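Ribulose-5-phosphate reductase 1 (Staphylococcus aureus, PDB 6XHK) catalyses the NADPH-dependent reduction of D-ribulose 5-phosphate to D-ribitol 5-phosphate, a step in making the poly(ribitol phosphate) wall teichoic acid. Local coordinates at residues 2-7 with 14-19; 23-28 with 120-125; 142-147 with 285-290; 311-316 with 336-341. One frame throughout, in Å; residues are numbered along the deposited sequence.

Interaction 1 (2-7 with 14-19)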
loop_
_atom_site.group_PDB
_atom_site.type_symbol
_atom_site.label_atom_id
_atom_site.label_comp_id
_atom_site.label_asym_id
_atom_site.label_seq_id
_atom_site.Cartn_x
_atom_site.Cartn_y
_atom_site.Cartn_z
ATOM N N ILE A 2 8.884 19.953 -22.318
ATOM C CA ILE A 2 7.631 19.302 -22.698
ATOM C C ILE A 2 7.529 17.963 -21.986
ATOM O O ILE A 2 8.402 17.094 -22.140
ATOM C CB ILE A 2 7.510 19.098 -24.216
ATOM C CG1 ILE A 2 7.474 20.414 -24.960
ATOM C CG2 ILE A 2 6.236 18.370 -24.530
ATOM C CD1 ILE A 2 6.368 21.321 -24.510
ATOM N N ASN A 3 6.436 17.779 -21.246
ATOM C CA ASN A 3 6.175 16.551 -20.501
ATOM C C ASN A 3 5.113 15.738 -21.231
ATOM O O ASN A 3 4.091 16.286 -21.655
ATOM C CB ASN A 3 5.717 16.872 -19.079
ATOM C CG ASN A 3 5.800 15.679 -18.145
ATOM O OD1 ASN A 3 6.428 14.672 -18.456
ATOM N ND2 ASN A 3 5.193 15.803 -16.980
ATOM N N GLN A 4 5.371 14.448 -21.419
ATOM C CA GLN A 4 4.366 13.550 -21.966
ATOM C C GLN A 4 3.660 12.882 -20.797
ATOM O O GLN A 4 4.297 12.203 -19.982
ATOM C CB GLN A 4 4.969 12.487 -22.882
ATOM C CG GLN A 4 5.750 13.009 -24.045
ATOM C CD GLN A 4 6.457 11.912 -24.806
ATOM O OE1 GLN A 4 6.271 11.777 -26.027
ATOM N NE2 GLN A 4 7.245 11.096 -24.097
ATOM N N VAL A 5 2.351 13.084 -20.712
ATOM C CA VAL A 5 1.519 12.446 -19.702
ATOM C C VAL A 5 0.761 11.313 -20.375
ATOM O O VAL A 5 0.235 11.483 -21.482
ATOM C CB VAL A 5 0.559 13.458 -19.056
ATOM C CG1 VAL A 5 -0.438 12.755 -18.168
ATOM C CG2 VAL A 5 1.345 14.490 -18.273
ATOM N N TYR A 6 0.741 10.151 -19.730
ATOM C CA TYR A 6 0.052 8.967 -20.240
ATOM C C TYR A 6 -1.235 8.812 -19.440
ATOM O O TYR A 6 -1.248 8.240 -18.342
ATOM C CB TYR A 6 0.969 7.744 -20.172
ATOM C CG TYR A 6 2.246 7.946 -20.973
ATOM C CD1 TYR A 6 2.249 7.805 -22.368
ATOM C CD2 TYR A 6 3.407 8.401 -20.359
ATOM C CE1 TYR A 6 3.404 8.027 -23.114
ATOM C CE2 TYR A 6 4.565 8.637 -21.096
ATOM C CZ TYR A 6 4.560 8.455 -22.471
ATOM O OH TYR A 6 5.724 8.697 -23.180
ATOM N N GLN A 7 -2.309 9.357 -19.997
ATOM C CA GLN A 7 -3.620 9.368 -19.377
ATOM C C GLN A 7 -4.468 8.201 -19.877
ATOM O O GLN A 7 -4.234 7.638 -20.951
ATOM C CB GLN A 7 -4.313 10.715 -19.634
ATOM C CG GLN A 7 -3.852 11.800 -18.658
ATOM C CD GLN A 7 -4.490 13.156 -18.895
ATOM O OE1 GLN A 7 -4.928 13.460 -20.008
ATOM N NE2 GLN A 7 -4.577 13.970 -17.829
ATOM N N PHE A 14 -5.208 3.617 -23.364
ATOM C CA PHE A 14 -4.361 4.738 -22.977
ATOM C C PHE A 14 -4.042 5.617 -24.183
ATOM O O PHE A 14 -4.030 5.157 -25.323
ATOM C CB PHE A 14 -3.050 4.246 -22.355
ATOM C CG PHE A 14 -3.195 3.721 -20.951
ATOM C CD1 PHE A 14 -3.083 2.358 -20.692
ATOM C CD2 PHE A 14 -3.453 4.581 -19.899
ATOM C CE1 PHE A 14 -3.203 1.863 -19.410
ATOM C CE2 PHE A 14 -3.582 4.094 -18.614
ATOM C CZ PHE A 14 -3.458 2.730 -18.368
ATOM N N GLU A 15 -3.788 6.894 -23.919
ATOM C CA GLU A 15 -3.375 7.851 -24.940
ATOM C C GLU A 15 -2.563 8.943 -24.256
ATOM O O GLU A 15 -2.650 9.135 -23.041
ATOM C CB GLU A 15 -4.575 8.441 -25.686
ATOM C CG GLU A 15 -4.243 9.040 -27.049
ATOM C CD GLU A 15 -5.464 9.616 -27.749
ATOM O OE1 GLU A 15 -6.472 9.879 -27.062
ATOM O OE2 GLU A 15 -5.409 9.836 -28.980
ATOM N N VAL A 16 -1.778 9.666 -25.049
ATOM C CA VAL A 16 -0.745 10.562 -24.535
ATOM C C VAL A 16 -1.097 12.005 -24.890
ATOM O O VAL A 16 -1.395 12.308 -26.053
ATOM C CB VAL A 16 0.643 10.168 -25.077
ATOM C CG1 VAL A 16 0.580 9.917 -26.584
ATOM C CG2 VAL A 16 1.687 11.214 -24.730
ATOM N N THR A 17 -1.083 12.887 -23.873
ATOM C CA THR A 17 -1.249 14.333 -24.004
ATOM C C THR A 17 0.050 15.012 -23.576
ATOM O O THR A 17 1.007 14.350 -23.153
ATOM C CB THR A 17 -2.420 14.855 -23.162
ATOM O OG1 THR A 17 -2.626 16.255 -23.413
ATOM C CG2 THR A 17 -2.109 14.692 -21.683
ATOM N N TYR A 18 0.078 16.348 -23.679
ATOM C CA TYR A 18 1.283 17.124 -23.410
ATOM C C TYR A 18 0.962 18.292 -22.491
ATOM O O TYR A 18 -0.165 18.792 -22.458
ATOM C CB TYR A 18 1.913 17.634 -24.707
ATOM C CG TYR A 18 2.279 16.507 -25.642
ATOM C CD1 TYR A 18 3.554 15.962 -25.625
ATOM C CD2 TYR A 18 1.357 15.993 -26.553
ATOM C CE1 TYR A 18 3.900 14.919 -26.466
ATOM C CE2 TYR A 18 1.694 14.950 -27.406
ATOM C CZ TYR A 18 2.975 14.417 -27.356
ATOM O OH TYR A 18 3.352 13.379 -28.185
ATOM N N ASN A 19 1.961 18.705 -21.720
ATOM C CA ASN A 19 1.881 19.956 -20.979
ATOM C C ASN A 19 3.311 20.444 -20.755
ATOM O O ASN A 19 4.274 19.712 -20.995
ATOM C CB ASN A 19 1.055 19.808 -19.677
ATOM C CG ASN A 19 1.737 18.973 -18.605
ATOM O OD1 ASN A 19 2.580 18.140 -18.887
ATOM N ND2 ASN A 19 1.344 19.189 -17.355
#
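Val-5 and Thr-17 face each other in the N-terminal beta hairpin as an antiparallel hydrogen-bonded pair: Val-5 N gives to Thr-17 O at 3.1 Å, and Thr-17 N returns a bond to Val-5 O. Asn-3 and Asn-19 repeat the pattern, with Asn-3 N reaching Asn-19 O at 2.9 Å in an almost straight bond (N-H...O 170°). Toward the turn, Glu-15 N donates to Gln-7 O, but the return bond from Gln-7 N to Glu-15 O is weak.

Two non-hydrogen-bonded pairs alternate with these and share the other face of the sheet. Gln-4, extended beyond CG, runs beside the Tyr-18 ring and points the same way, its CG 3.6 Å from Tyr-18 CE1. Ile-2 CG2 meets CD1 of that ring at 3.8 Å, and Val-16 CB lies 3.9 Å from Tyr-6 CD1. On the face of Val-5, the Thr-17 methyl CG2 rests 3.9 Å from Val-5 CB and also touches Gln-7 OE1.

Farther out, segment 2-7 is held by the chain just before strand 121-123. Gln-4 NE2 bonds Asp-119 OD2, Asn-3 ND2 bonds Phe-120 O, and Gln-4 and Asp-119 also pair through their backbones. Asn-19 has its CG between backbone N and carbonyl carbon (chi1 70°), and its OD1 sits 3.4 Å from Asn-3 CB.

Interaction 2 (23-28 with 120-125)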
loop_
_atom_site.group_PDB
_atom_site.type_symbol
_atom_site.label_atom_id
_atom_site.label_comp_id
_atom_site.label_asym_id
_atom_site.label_seq_id
_atom_site.Cartn_x
_atom_site.Cartn_y
_atom_site.Cartn_z
ATOM N N ILE A 23 11.402 24.092 -15.515
ATOM C CA ILE A 23 12.583 23.577 -14.828
ATOM C C ILE A 23 12.881 24.424 -13.597
ATOM O O ILE A 23 13.400 23.926 -12.593
ATOM C CB ILE A 23 13.777 23.543 -15.825
ATOM C CG1 ILE A 23 13.403 22.768 -17.094
ATOM C CG2 ILE A 23 15.040 22.948 -15.216
ATOM C CD1 ILE A 23 12.866 23.658 -18.253
ATOM N N TYR A 24 12.518 25.703 -13.632
ATOM C CA TYR A 24 13.034 26.668 -12.673
ATOM C C TYR A 24 12.008 27.030 -11.596
ATOM O O TYR A 24 12.041 28.128 -11.040
ATOM C CB TYR A 24 13.564 27.911 -13.408
ATOM C CG TYR A 24 14.642 27.575 -14.453
ATOM C CD1 TYR A 24 15.978 27.422 -14.074
ATOM C CD2 TYR A 24 14.340 27.471 -15.811
ATOM C CE1 TYR A 24 16.970 27.098 -15.000
ATOM C CE2 TYR A 24 15.333 27.160 -16.750
ATOM C CZ TYR A 24 16.648 26.978 -16.337
ATOM O OH TYR A 24 17.652 26.671 -17.238
ATOM N N SER A 25 11.114 26.104 -11.266
ATOM C CA SER A 25 10.056 26.326 -10.295
ATOM C C SER A 25 10.426 25.725 -8.935
ATOM O O SER A 25 11.409 24.986 -8.795
ATOM C CB SER A 25 8.739 25.753 -10.828
ATOM O OG SER A 25 8.796 24.347 -10.944
ATOM N N ASP A 26 9.626 26.069 -7.908
ATOM C CA ASP A 26 9.899 25.623 -6.546
ATOM C C ASP A 26 9.568 24.152 -6.348
ATOM O O ASP A 26 9.473 23.668 -5.213
ATOM C CB ASP A 26 9.141 26.486 -5.537
ATOM C CG ASP A 26 9.717 26.377 -4.133
ATOM O OD1 ASP A 26 10.888 25.955 -4.001
ATOM O OD2 ASP A 26 9.003 26.720 -3.164
ATOM N N TYR A 27 9.390 23.439 -7.450
ATOM C CA TYR A 27 9.169 22.012 -7.436
ATOM C C TYR A 27 10.508 21.306 -7.628
ATOM O O TYR A 27 11.540 21.920 -7.915
ATOM C CB TYR A 27 8.162 21.641 -8.522
ATOM C CG TYR A 27 6.754 22.091 -8.209
ATOM C CD1 TYR A 27 5.833 22.307 -9.225
ATOM C CD2 TYR A 27 6.350 22.334 -6.895
ATOM C CE1 TYR A 27 4.539 22.730 -8.951
ATOM C CE2 TYR A 27 5.061 22.760 -6.609
ATOM C CZ TYR A 27 4.161 22.955 -7.648
ATOM O OH TYR A 27 2.878 23.372 -7.390
ATOM N N VAL A 28 10.495 19.998 -7.436
ATOM C CA VAL A 28 11.623 19.134 -7.742
ATOM C C VAL A 28 11.164 18.188 -8.852
ATOM O O VAL A 28 10.204 17.430 -8.680
ATOM C CB VAL A 28 12.154 18.413 -6.483
ATOM C CG1 VAL A 28 11.056 17.843 -5.697
ATOM C CG2 VAL A 28 13.052 17.271 -6.848
ATOM N N PHE A 120 7.870 13.240 -16.423
ATOM C CA PHE A 120 8.401 13.945 -15.264
ATOM C C PHE A 120 7.279 14.184 -14.258
ATOM O O PHE A 120 6.144 14.476 -14.644
ATOM C CB PHE A 120 9.013 15.292 -15.642
ATOM C CG PHE A 120 10.145 15.196 -16.622
ATOM C CD1 PHE A 120 11.412 14.811 -16.217
ATOM C CD2 PHE A 120 9.948 15.598 -17.950
ATOM C CE1 PHE A 120 12.440 14.744 -17.128
ATOM C CE2 PHE A 120 10.967 15.560 -18.866
ATOM C CZ PHE A 120 12.220 15.133 -18.456
ATOM N N VAL A 121 7.603 14.065 -12.973
ATOM C CA VAL A 121 6.665 14.300 -11.877
ATOM C C VAL A 121 7.208 15.441 -11.035
ATOM O O VAL A 121 8.351 15.381 -10.572
ATOM C CB VAL A 121 6.456 13.042 -11.018
ATOM C CG1 VAL A 121 5.417 13.289 -9.981
ATOM C CG2 VAL A 121 5.991 11.898 -11.881
ATOM N N LEU A 122 6.396 16.474 -10.831
ATOM C CA LEU A 122 6.803 17.605 -10.004
ATOM C C LEU A 122 6.306 17.409 -8.582
ATOM O O LEU A 122 5.146 17.068 -8.367
ATOM C CB LEU A 122 6.270 18.918 -10.560
ATOM C CG LEU A 122 6.664 19.075 -12.013
ATOM C CD1 LEU A 122 5.524 18.628 -12.931
ATOM C CD2 LEU A 122 7.022 20.498 -12.229
ATOM N N LEU A 123 7.183 17.625 -7.621
ATOM C CA LEU A 123 6.891 17.332 -6.233
ATOM C C LEU A 123 7.356 18.479 -5.360
ATOM O O LEU A 123 8.316 19.177 -5.679
ATOM C CB LEU A 123 7.571 16.042 -5.778
ATOM C CG LEU A 123 7.300 14.793 -6.611
ATOM C CD1 LEU A 123 7.990 13.613 -5.990
ATOM C CD2 LEU A 123 5.815 14.534 -6.714
ATOM N N ASN A 124 6.662 18.680 -4.255
ATOM C CA ASN A 124 7.221 19.609 -3.300
ATOM C C ASN A 124 8.404 18.956 -2.602
ATOM O O ASN A 124 8.573 17.735 -2.607
ATOM C CB ASN A 124 6.152 20.066 -2.310
ATOM C CG ASN A 124 5.022 20.793 -3.001
ATOM O OD1 ASN A 124 4.090 20.164 -3.509
ATOM N ND2 ASN A 124 5.141 22.117 -3.105
ATOM N N HIS A 125 9.253 19.788 -2.024
ATOM C CA HIS A 125 10.453 19.248 -1.421
ATOM C C HIS A 125 10.128 18.332 -0.262
ATOM O O HIS A 125 10.887 17.397 0.006
ATOM C CB HIS A 125 11.325 20.408 -1.005
ATOM C CG HIS A 125 11.915 21.106 -2.176
ATOM N ND1 HIS A 125 11.267 22.143 -2.809
ATOM C CD2 HIS A 125 13.045 20.871 -2.882
ATOM C CE1 HIS A 125 11.993 22.543 -3.837
ATOM N NE2 HIS A 125 13.076 21.788 -3.904
#
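With chi1 at 46°, Val-28 CG1 stands between its own backbone N and carbonyl carbon, on the side of Leu-123, whose CB it meets at 3.9 Å. Tyr-27 has CG anti to the carbonyl carbon (chi1 -71°), and its ring packs on Leu-122. Both contacts lie in the GroES-like domain of this zinc-type alcohol dehydrogenase, where the loop after the N-terminal hairpin enters strand 28-36.

The backbone seam is one antiparallel hydrogen-bonded pair. Val-28 N donates to Leu-123 O at 2.9 Å, and Leu-123 N returns to Val-28 O at 3.2 Å. Val-121 carries the pairing on to Val-30.

Outside the pair, the Tyr-27 side chain crosses that of Leu-122 at about a right angle, CD1 lying 3.7 Å from Leu-122 CB. Asn-124 runs alongside the same ring, its ND2 at the ring edge 3.6 Å from Tyr-27 CE2. His-125 is bonded through NE2 to Asp-73 OD1. A second carboxylate is near, which could favour a protonated imidazole: Asp-26 OD1 lies 4.0 Å from His-125 ND1 and 3.6 Å from its CE1.

Interaction 3 (142-147 with 285-290)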
loop_
_atom_site.group_PDB
_atom_site.type_symbol
_atom_site.label_atom_id
_atom_site.label_comp_id
_atom_site.label_asym_id
_atom_site.label_seq_id
_atom_site.Cartn_x
_atom_site.Cartn_y
_atom_site.Cartn_z
ATOM N N TYR A 142 6.478 -0.112 -4.042
ATOM C CA TYR A 142 5.210 -0.158 -3.309
ATOM C C TYR A 142 5.402 0.160 -1.822
ATOM O O TYR A 142 4.904 -0.523 -0.938
ATOM C CB TYR A 142 4.509 -1.498 -3.524
ATOM C CG TYR A 142 5.368 -2.751 -3.510
ATOM C CD1 TYR A 142 5.663 -3.433 -4.681
ATOM C CD2 TYR A 142 5.800 -3.303 -2.305
ATOM C CE1 TYR A 142 6.415 -4.592 -4.661
ATOM C CE2 TYR A 142 6.551 -4.463 -2.273
ATOM C CZ TYR A 142 6.863 -5.107 -3.460
ATOM O OH TYR A 142 7.625 -6.268 -3.459
ATOM N N THR A 143 6.121 1.247 -1.535
ATOM C CA THR A 143 6.245 1.790 -0.185
ATOM C C THR A 143 4.981 2.480 0.331
ATOM O O THR A 143 4.822 2.584 1.553
ATOM C CB THR A 143 7.452 2.742 -0.136
ATOM O OG1 THR A 143 8.596 2.079 -0.689
ATOM C CG2 THR A 143 7.763 3.264 1.257
ATOM N N GLU A 144 4.070 2.933 -0.548
ATOM C CA GLU A 144 2.794 3.460 -0.062
ATOM C C GLU A 144 2.040 2.431 0.776
ATOM O O GLU A 144 1.417 2.781 1.786
ATOM C CB GLU A 144 1.893 3.907 -1.200
ATOM C CG GLU A 144 0.804 4.845 -0.707
ATOM C CD GLU A 144 -0.486 4.739 -1.495
ATOM O OE1 GLU A 144 -0.803 3.620 -1.967
ATOM O OE2 GLU A 144 -1.172 5.774 -1.657
ATOM N N LEU A 145 2.035 1.166 0.354
ATOM C CA LEU A 145 1.363 0.165 1.172
ATOM C C LEU A 145 2.025 0.040 2.528
ATOM O O LEU A 145 1.342 -0.092 3.552
ATOM C CB LEU A 145 1.316 -1.182 0.460
ATOM C CG LEU A 145 -0.053 -1.474 -0.152
ATOM C CD1 LEU A 145 -0.524 -0.324 -1.013
ATOM C CD2 LEU A 145 -0.030 -2.756 -0.949
ATOM N N VAL A 146 3.353 0.116 2.564
ATOM C CA VAL A 146 4.026 0.014 3.848
ATOM C C VAL A 146 3.689 1.212 4.710
ATOM O O VAL A 146 3.590 1.095 5.938
ATOM C CB VAL A 146 5.543 -0.131 3.657
ATOM C CG1 VAL A 146 6.212 -0.233 5.006
ATOM C CG2 VAL A 146 5.835 -1.364 2.830
ATOM N N THR A 147 3.473 2.374 4.095
ATOM C CA THR A 147 3.128 3.537 4.906
ATOM C C THR A 147 1.713 3.411 5.454
ATOM O O THR A 147 1.479 3.721 6.624
ATOM C CB THR A 147 3.264 4.841 4.122
ATOM O OG1 THR A 147 2.448 4.795 2.947
ATOM C CG2 THR A 147 4.711 5.054 3.735
ATOM N N LYS A 285 5.376 12.056 6.969
ATOM C CA LYS A 285 6.079 11.541 8.143
ATOM C C LYS A 285 6.126 10.013 8.137
ATOM O O LYS A 285 7.138 9.425 8.536
ATOM C CB LYS A 285 5.429 12.061 9.431
ATOM N N ASP A 286 5.058 9.357 7.659
ATOM C CA ASP A 286 5.076 7.899 7.520
ATOM C C ASP A 286 6.042 7.429 6.434
ATOM O O ASP A 286 6.678 6.377 6.587
ATOM C CB ASP A 286 3.661 7.358 7.256
ATOM C CG ASP A 286 2.625 7.890 8.239
ATOM O OD1 ASP A 286 2.960 8.021 9.441
ATOM O OD2 ASP A 286 1.487 8.186 7.803
ATOM N N PHE A 287 6.184 8.179 5.339
ATOM C CA PHE A 287 7.185 7.795 4.346
ATOM C C PHE A 287 8.601 7.929 4.903
ATOM O O PHE A 287 9.440 7.037 4.695
ATOM C CB PHE A 287 7.030 8.621 3.076
ATOM C CG PHE A 287 5.922 8.155 2.164
ATOM C CD1 PHE A 287 6.149 7.175 1.207
ATOM C CD2 PHE A 287 4.672 8.743 2.216
ATOM C CE1 PHE A 287 5.135 6.763 0.346
ATOM C CE2 PHE A 287 3.663 8.343 1.350
ATOM C CZ PHE A 287 3.893 7.352 0.414
ATOM N N GLN A 288 8.886 9.017 5.638
ATOM C CA GLN A 288 10.212 9.135 6.244
ATOM C C GLN A 288 10.460 8.024 7.268
ATOM O O GLN A 288 11.557 7.450 7.314
ATOM C CB GLN A 288 10.406 10.508 6.887
ATOM C CG GLN A 288 11.878 10.790 7.273
ATOM C CD GLN A 288 12.796 11.009 6.053
ATOM O OE1 GLN A 288 13.772 10.270 5.834
ATOM N NE2 GLN A 288 12.504 12.061 5.279
ATOM N N ASP A 289 9.448 7.694 8.086
ATOM C CA ASP A 289 9.587 6.602 9.049
ATOM C C ASP A 289 9.817 5.259 8.357
ATOM O O ASP A 289 10.655 4.460 8.804
ATOM C CB ASP A 289 8.352 6.534 9.945
ATOM C CG ASP A 289 8.205 7.755 10.847
ATOM O OD1 ASP A 289 9.185 8.522 10.978
ATOM O OD2 ASP A 289 7.111 7.929 11.441
ATOM N N VAL A 290 9.099 4.995 7.259
ATOM C CA VAL A 290 9.243 3.714 6.573
ATOM C C VAL A 290 10.623 3.594 5.938
ATOM O O VAL A 290 11.221 2.510 5.923
ATOM C CB VAL A 290 8.137 3.533 5.518
ATOM C CG1 VAL A 290 8.509 2.384 4.570
ATOM C CG2 VAL A 290 6.792 3.303 6.169
#
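Thr-147 lays its methyl over the Phe-287 ring. CG2 is 3.6 Å from the ring centroid and only 14° off the normal, a CH-pi contact over the middle of the face. Chi1 of 57° holds OG1 between the backbone N and carbonyl carbon and leaves CG2 anti to the carbonyl carbon, on the side of the ring.

Aliphatic packing centres on Val-290. Its CG1 meets two methyls, Thr-143 CG2 at 3.5 Å and Val-146 CG1 at 3.5 Å, while its CG2 comes 3.6 Å from Thr-147 CG2. The Val-290 side chain slides past Thr-143 in the opposite direction and crosses Thr-147 at about a right angle. Glu-144 joins in through carbon alone, CG 4.1 Å from Phe-287 CZ.

Over the short segments 143-147 and 285-290 the helix axes approach to 9.3 Å, with their N-to-C directions 105° apart; the contact lies deep in the chain. Helix 284-296 follows the last strand of the Rossmann-type parallel sheet. Helix 143-155 carries Glu-144, a predicted ligand of the catalytic zinc next to Glu-65, and Leu-145, which touches the bound NADPH.

Several polar groups at the border of the apolar interface have partners of their own. Thr-143 OG1 bonds Ile-140 O and Tyr-294 OH, and Thr-147 OG1 bonds Ser-282 OG. Asp-286 OD2 takes the backbone N-H of Gly-283, just ahead of its own helix.

Interaction 4 (311-316 with 336-341)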
loop_
_atom_site.group_PDB
_atom_site.type_symbol
_atom_site.label_atom_id
_atom_site.label_comp_id
_atom_site.label_asym_id
_atom_site.label_seq_id
_atom_site.Cartn_x
_atom_site.Cartn_y
_atom_site.Cartn_z
ATOM N N GLU A 311 7.269 -8.192 -13.063
ATOM C CA GLU A 311 7.860 -6.912 -13.448
ATOM C C GLU A 311 7.700 -6.712 -14.954
ATOM O O GLU A 311 7.762 -7.668 -15.734
ATOM C CB GLU A 311 9.355 -6.839 -13.089
ATOM C CG GLU A 311 9.877 -5.449 -12.756
ATOM C CD GLU A 311 11.404 -5.346 -12.741
ATOM O OE1 GLU A 311 12.054 -5.816 -13.699
ATOM O OE2 GLU A 311 11.965 -4.810 -11.768
ATOM N N PHE A 312 7.489 -5.462 -15.367
ATOM C CA PHE A 312 7.252 -5.151 -16.774
ATOM C C PHE A 312 8.042 -3.915 -17.173
ATOM O O PHE A 312 8.023 -2.910 -16.459
ATOM C CB PHE A 312 5.757 -4.937 -17.048
ATOM C CG PHE A 312 4.968 -6.207 -17.077
ATOM C CD1 PHE A 312 4.914 -6.972 -18.225
ATOM C CD2 PHE A 312 4.321 -6.668 -15.941
ATOM C CE1 PHE A 312 4.195 -8.159 -18.250
ATOM C CE2 PHE A 312 3.612 -7.850 -15.965
ATOM C CZ PHE A 312 3.549 -8.594 -17.124
ATOM N N GLU A 313 8.752 -3.992 -18.298
ATOM C CA GLU A 313 9.457 -2.830 -18.824
ATOM C C GLU A 313 8.521 -2.109 -19.790
ATOM O O GLU A 313 8.078 -2.696 -20.784
ATOM C CB GLU A 313 10.776 -3.218 -19.509
ATOM C CG GLU A 313 11.898 -3.702 -18.556
ATOM C CD GLU A 313 13.261 -3.870 -19.241
ATOM O OE1 GLU A 313 13.385 -3.527 -20.439
ATOM O OE2 GLU A 313 14.209 -4.352 -18.573
ATOM N N ILE A 314 8.213 -0.847 -19.492
ATOM C CA ILE A 314 7.173 -0.098 -20.190
ATOM C C ILE A 314 7.844 0.873 -21.152
ATOM O O ILE A 314 8.338 1.933 -20.747
ATOM C CB ILE A 314 6.251 0.643 -19.214
ATOM C CG1 ILE A 314 5.778 -0.289 -18.085
ATOM C CG2 ILE A 314 5.061 1.208 -19.952
ATOM C CD1 ILE A 314 5.144 -1.584 -18.555
ATOM N N ALA A 315 7.842 0.520 -22.435
ATOM C CA ALA A 315 8.440 1.349 -23.462
ATOM C C ALA A 315 7.461 1.804 -24.531
ATOM O O ALA A 315 7.776 2.752 -25.256
ATOM C CB ALA A 315 9.601 0.602 -24.121
ATOM N N THR A 316 6.289 1.176 -24.642
ATOM C CA THR A 316 5.207 1.580 -25.538
ATOM C C THR A 316 3.875 1.559 -24.781
ATOM O O THR A 316 3.807 1.143 -23.621
ATOM C CB THR A 316 5.140 0.667 -26.780
ATOM O OG1 THR A 316 4.469 -0.563 -26.462
ATOM C CG2 THR A 316 6.533 0.346 -27.297
ATOM N N VAL A 336 5.069 -4.765 -10.670
ATOM C CA VAL A 336 5.991 -3.635 -10.768
ATOM C C VAL A 336 6.176 -3.241 -12.228
ATOM O O VAL A 336 6.112 -4.076 -13.140
ATOM C CB VAL A 336 7.342 -3.956 -10.095
ATOM C CG1 VAL A 336 8.167 -2.709 -9.950
ATOM C CG2 VAL A 336 7.103 -4.546 -8.721
ATOM N N LEU A 337 6.385 -1.942 -12.449
ATOM C CA LEU A 337 6.573 -1.354 -13.773
ATOM C C LEU A 337 7.914 -0.638 -13.804
ATOM O O LEU A 337 8.136 0.293 -13.024
ATOM C CB LEU A 337 5.437 -0.385 -14.111
ATOM C CG LEU A 337 3.997 -0.902 -14.078
ATOM C CD1 LEU A 337 3.057 0.143 -14.611
ATOM C CD2 LEU A 337 3.890 -2.122 -14.946
ATOM N N LYS A 338 8.806 -1.088 -14.698
ATOM C CA LYS A 338 10.083 -0.428 -14.971
ATOM C C LYS A 338 9.833 0.640 -16.043
ATOM O O LYS A 338 9.530 0.322 -17.199
ATOM C CB LYS A 338 11.153 -1.439 -15.400
ATOM C CG LYS A 338 12.598 -0.899 -15.407
ATOM C CD LYS A 338 13.600 -1.965 -15.797
ATOM C CE LYS A 338 15.048 -1.462 -15.736
ATOM N NZ LYS A 338 16.063 -2.479 -16.204
ATOM N N TRP A 339 9.932 1.904 -15.645
ATOM C CA TRP A 339 9.574 3.030 -16.499
ATOM C C TRP A 339 10.764 3.393 -17.399
ATOM O O TRP A 339 11.772 3.945 -16.931
ATOM C CB TRP A 339 9.131 4.223 -15.644
ATOM C CG TRP A 339 8.384 5.274 -16.438
ATOM C CD1 TRP A 339 8.821 6.540 -16.752
ATOM C CD2 TRP A 339 7.054 5.176 -16.956
ATOM N NE1 TRP A 339 7.868 7.202 -17.481
ATOM C CE2 TRP A 339 6.767 6.394 -17.607
ATOM C CE3 TRP A 339 6.082 4.170 -16.951
ATOM C CZ2 TRP A 339 5.547 6.632 -18.242
ATOM C CZ3 TRP A 339 4.880 4.408 -17.584
ATOM C CH2 TRP A 339 4.623 5.627 -18.221
ATOM N N ILE A 340 10.636 3.099 -18.696
ATOM C CA ILE A 340 11.666 3.449 -19.670
ATOM C C ILE A 340 11.023 4.095 -20.892
ATOM O O ILE A 340 11.461 3.877 -22.028
ATOM C CB ILE A 340 12.517 2.224 -20.068
ATOM C CG1 ILE A 340 11.676 1.132 -20.721
ATOM C CG2 ILE A 340 13.182 1.631 -18.856
ATOM C CD1 ILE A 340 12.453 -0.113 -21.057
ATOM N N MET A 341 9.986 4.898 -20.672
ATOM C CA MET A 341 9.403 5.707 -21.738
ATOM C C MET A 341 10.355 6.869 -22.100
ATOM O O MET A 341 10.049 7.735 -22.931
ATOM C CB MET A 341 8.040 6.251 -21.313
ATOM C CG MET A 341 6.881 5.215 -21.234
ATOM S SD MET A 341 6.020 4.790 -22.781
ATOM C CE MET A 341 4.529 4.000 -22.189
#
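A beta-alpha-beta unit closes the chain, and strands 308-314 and 334-339 meet in it side by side and parallel, Phe-312 opposite Leu-337 and Ile-314 opposite Trp-339. The bonds step from strand to strand: Phe-312 N to Val-336 O, Lys-338 N to Phe-312 O at 2.7 Å, Ile-314 N to Lys-338 O at 2.9 Å (N-H...O 172°), then a longer one from Ile-340 N to Ile-314 O.

Ile-314 is the apolar hub. CD1 touches Leu-337 CD2 at 3.9 Å. CG2, anti to the backbone N (chi1 -48° for CG1), meets Trp-339 CZ3 at 4.0 Å and the Met-341 methyl CE at 3.6 Å. Leu-337 CD2 also reaches Phe-312 CB.

On the other face, Glu-313 and Lys-338 lie side by side and point the same way. Glu-313 CG is 3.7 Å from Lys-338 CD, and OE2 makes a salt bridge to NZ at 3.5 Å.

Helix 318-328 packs on the Ile-314 face through Leu-320 and Ala-323. Strand 334-339 pairs on its far edge with strand 28-36, antiparallel, bringing the C-terminal strands into the mixed sheet. Parallel neighbours with the linking helix packed on one face are the signature of a beta-alpha-beta crossover.

Overall arrangement
Interaction 3 is the core contact, about 8 Å from the chain's centre, and joins two helices mainly by methyl and ring packing, with no hydrogen bond between its two segments. The other three are partly buried, lie farther out and rest on backbone hydrogen bonds: an antiparallel hairpin in interaction 1, a single antiparallel pair in interaction 2, parallel strands with a surface salt bridge in interaction 4. Interactions 2 and 4 lie in one mixed sheet, on strands 121-123 and 334-339 that both pair with strand 28-36, without touching. Interaction 1 meets interaction 4 where Tyr-6 packs on Trp-339, and interaction 2 through Asn-3, whose ND2 is probably hydrogen-bonded to Phe-120 O. Tyr-142 packs on Val-336, linking interactions 3 and 4.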